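Long-range contact in phenylurea hydrolase B (Mycobacterium brisbanense, PDB 4WHB), which probably hydrolyses carbon–nitrogen bonds other than peptide bonds, as a zinc-binding amidohydrolase that acts on phenylurea compounds such as the herbicide diuron: residues 86-90 with 455-459. Residues are numbered along the deposited sequence.
Sequences RWEGR and LVTAH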
loop_
_atom_site.group_PDB
_atom_site.type_symbol
_atom_site.label_atom_id
_atom_site.label_comp_id
_atom_site.label_asym_id
_atom_site.label_seq_id
_atom_site.Cartn_x
_atom_site.Cartn_y
_atom_site.Cartn_z
ATOM N N ARG C 86 -9.468 17.363 13.795
ATOM C CA ARG C 86 -10.620 18.007 14.407
ATOM C C ARG C 86 -10.240 17.862 15.850
ATOM O O ARG C 86 -9.551 16.899 16.187
ATOM C CB ARG C 86 -11.918 17.196 14.104
ATOM C CG ARG C 86 -13.241 17.985 13.979
ATOM C CD ARG C 86 -14.277 17.162 13.210
ATOM N NE ARG C 86 -15.692 17.457 13.513
ATOM C CZ ARG C 86 -16.742 16.964 12.832
ATOM N NH1 ARG C 86 -16.576 16.203 11.817
ATOM N NH2 ARG C 86 -17.969 17.238 13.125
ATOM N N TRP C 87 -10.631 18.791 16.700
ATOM C CA TRP C 87 -10.425 18.580 18.126
ATOM C C TRP C 87 -8.972 18.765 18.587
ATOM O O TRP C 87 -8.701 18.525 19.741
ATOM C CB TRP C 87 -10.847 17.148 18.590
ATOM C CG TRP C 87 -12.147 16.645 18.131
ATOM C CD1 TRP C 87 -12.420 15.389 17.695
ATOM C CD2 TRP C 87 -13.362 17.370 18.045
ATOM N NE1 TRP C 87 -13.740 15.281 17.341
ATOM C CE2 TRP C 87 -14.337 16.494 17.528
ATOM C CE3 TRP C 87 -13.723 18.684 18.320
ATOM C CZ2 TRP C 87 -15.641 16.898 17.285
ATOM C CZ3 TRP C 87 -15.020 19.076 18.107
ATOM C CH2 TRP C 87 -15.964 18.196 17.600
ATOM N N GLU C 88 -8.032 19.163 17.727
ATOM C CA GLU C 88 -6.656 19.378 18.179
ATOM C C GLU C 88 -6.551 20.689 18.909
ATOM O O GLU C 88 -6.959 21.737 18.392
ATOM C CB GLU C 88 -5.653 19.399 17.059
ATOM C CG GLU C 88 -4.236 19.665 17.582
ATOM C CD GLU C 88 -3.186 19.922 16.469
ATOM O OE1 GLU C 88 -1.997 20.078 16.809
ATOM O OE2 GLU C 88 -3.532 19.943 15.256
ATOM N N GLY C 89 -5.978 20.631 20.111
ATOM C CA GLY C 89 -5.758 21.829 20.914
ATOM C C GLY C 89 -6.893 22.067 21.870
ATOM O O GLY C 89 -6.688 22.668 22.920
ATOM N N ARG C 90 -8.093 21.620 21.512
ATOM C CA ARG C 90 -9.167 21.463 22.509
ATOM C C ARG C 90 -9.295 20.011 23.001
ATOM O O ARG C 90 -10.302 19.668 23.581
ATOM C CB ARG C 90 -10.519 22.002 22.036
ATOM C CG ARG C 90 -10.815 23.291 22.769
ATOM C CD ARG C 90 -12.244 23.814 22.688
ATOM N NE ARG C 90 -12.726 23.745 21.323
ATOM C CZ ARG C 90 -14.001 23.569 20.990
ATOM N NH1 ARG C 90 -14.957 23.432 21.911
ATOM N NH2 ARG C 90 -14.325 23.499 19.721
ATOM N N LEU C 455 -18.938 17.859 22.129
ATOM C CA LEU C 455 -17.822 18.091 21.204
ATOM C C LEU C 455 -17.715 16.948 20.218
ATOM O O LEU C 455 -18.141 17.084 19.088
ATOM C CB LEU C 455 -16.493 18.228 21.958
ATOM C CG LEU C 455 -15.912 19.627 22.275
ATOM C CD1 LEU C 455 -16.821 20.412 23.185
ATOM C CD2 LEU C 455 -14.521 19.526 22.902
ATOM N N VAL C 456 -17.221 15.810 20.663
ATOM C CA VAL C 456 -17.016 14.660 19.784
ATOM C C VAL C 456 -18.326 13.981 19.430
ATOM O O VAL C 456 -18.367 13.089 18.594
ATOM C CB VAL C 456 -16.067 13.608 20.415
ATOM C CG1 VAL C 456 -15.396 12.769 19.362
ATOM C CG2 VAL C 456 -14.992 14.268 21.275
ATOM N N THR C 457 -19.401 14.402 20.066
ATOM C CA THR C 457 -20.733 13.900 19.734
ATOM C C THR C 457 -21.458 14.862 18.763
ATOM O O THR C 457 -22.679 14.795 18.547
ATOM C CB THR C 457 -21.595 13.735 20.995
ATOM O OG1 THR C 457 -20.763 13.565 22.156
ATOM C CG2 THR C 457 -22.548 12.537 20.793
ATOM N N ALA C 458 -20.689 15.787 18.187
ATOM C CA ALA C 458 -21.215 16.753 17.230
ATOM C C ALA C 458 -21.201 16.194 15.814
ATOM O O ALA C 458 -20.138 16.137 15.150
ATOM C CB ALA C 458 -20.391 18.019 17.270
ATOM N N HIS C 459 -22.403 15.797 15.372
ATOM C CA HIS C 459 -22.689 15.461 13.951
ATOM C C HIS C 459 -24.103 15.972 13.621
ATOM O O HIS C 459 -25.041 15.542 14.285
ATOM C CB HIS C 459 -22.648 13.938 13.692
ATOM C CG HIS C 459 -23.371 13.118 14.738
ATOM N ND1 HIS C 459 -24.142 13.475 15.794
ATOM C CD2 HIS C 459 -23.372 11.744 14.731
ATOM C CE1 HIS C 459 -24.563 12.319 16.403
ATOM N NE2 HIS C 459 -24.077 11.288 15.748
#
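Near its C-terminus the chain of this TIM-barrel amidohydrolase folds back onto the loop that links helix 80-85 to helix 91-104, where W87 touches L455, V456 and A458. L455 opens a type I beta turn that runs to A458, and its CB lies over one face of the indole, 4.2 Å from CZ3 of W87. The isobutyl group reaches on toward R90, the N-cap residue of helix 91-104: CD2 of L455 sits over a face of the R90 guanidinium, and CD1 of L455 comes within 3.8 Å of NH1 of R90. V456 follows, its CG1 3.6 Å from NE1 of W87, while its backbone N lies over the indole face and donates a hydrogen bond to E97 of helix 91-104. V94 of that helix touches W87, L455 and V456 alike, and K350 of helix 350-355 packs on W87 and V456. A458 then brings its CB to the edge of the indole, near its plane and 4.4 Å from CH2 of W87, and the guanidinium of R86 approaches its carbonyl, with NH2 of R86 3.2 Å from O of A458 but at an angle too poor for a hydrogen bond. R86 also packs on A85 of a second subunit, so the loop meets both the C-terminal tail and the subunit interface. With 305 Å² buried and no polar bond between the segments, the tail meets this loop mainly through apolar contact with one tryptophan.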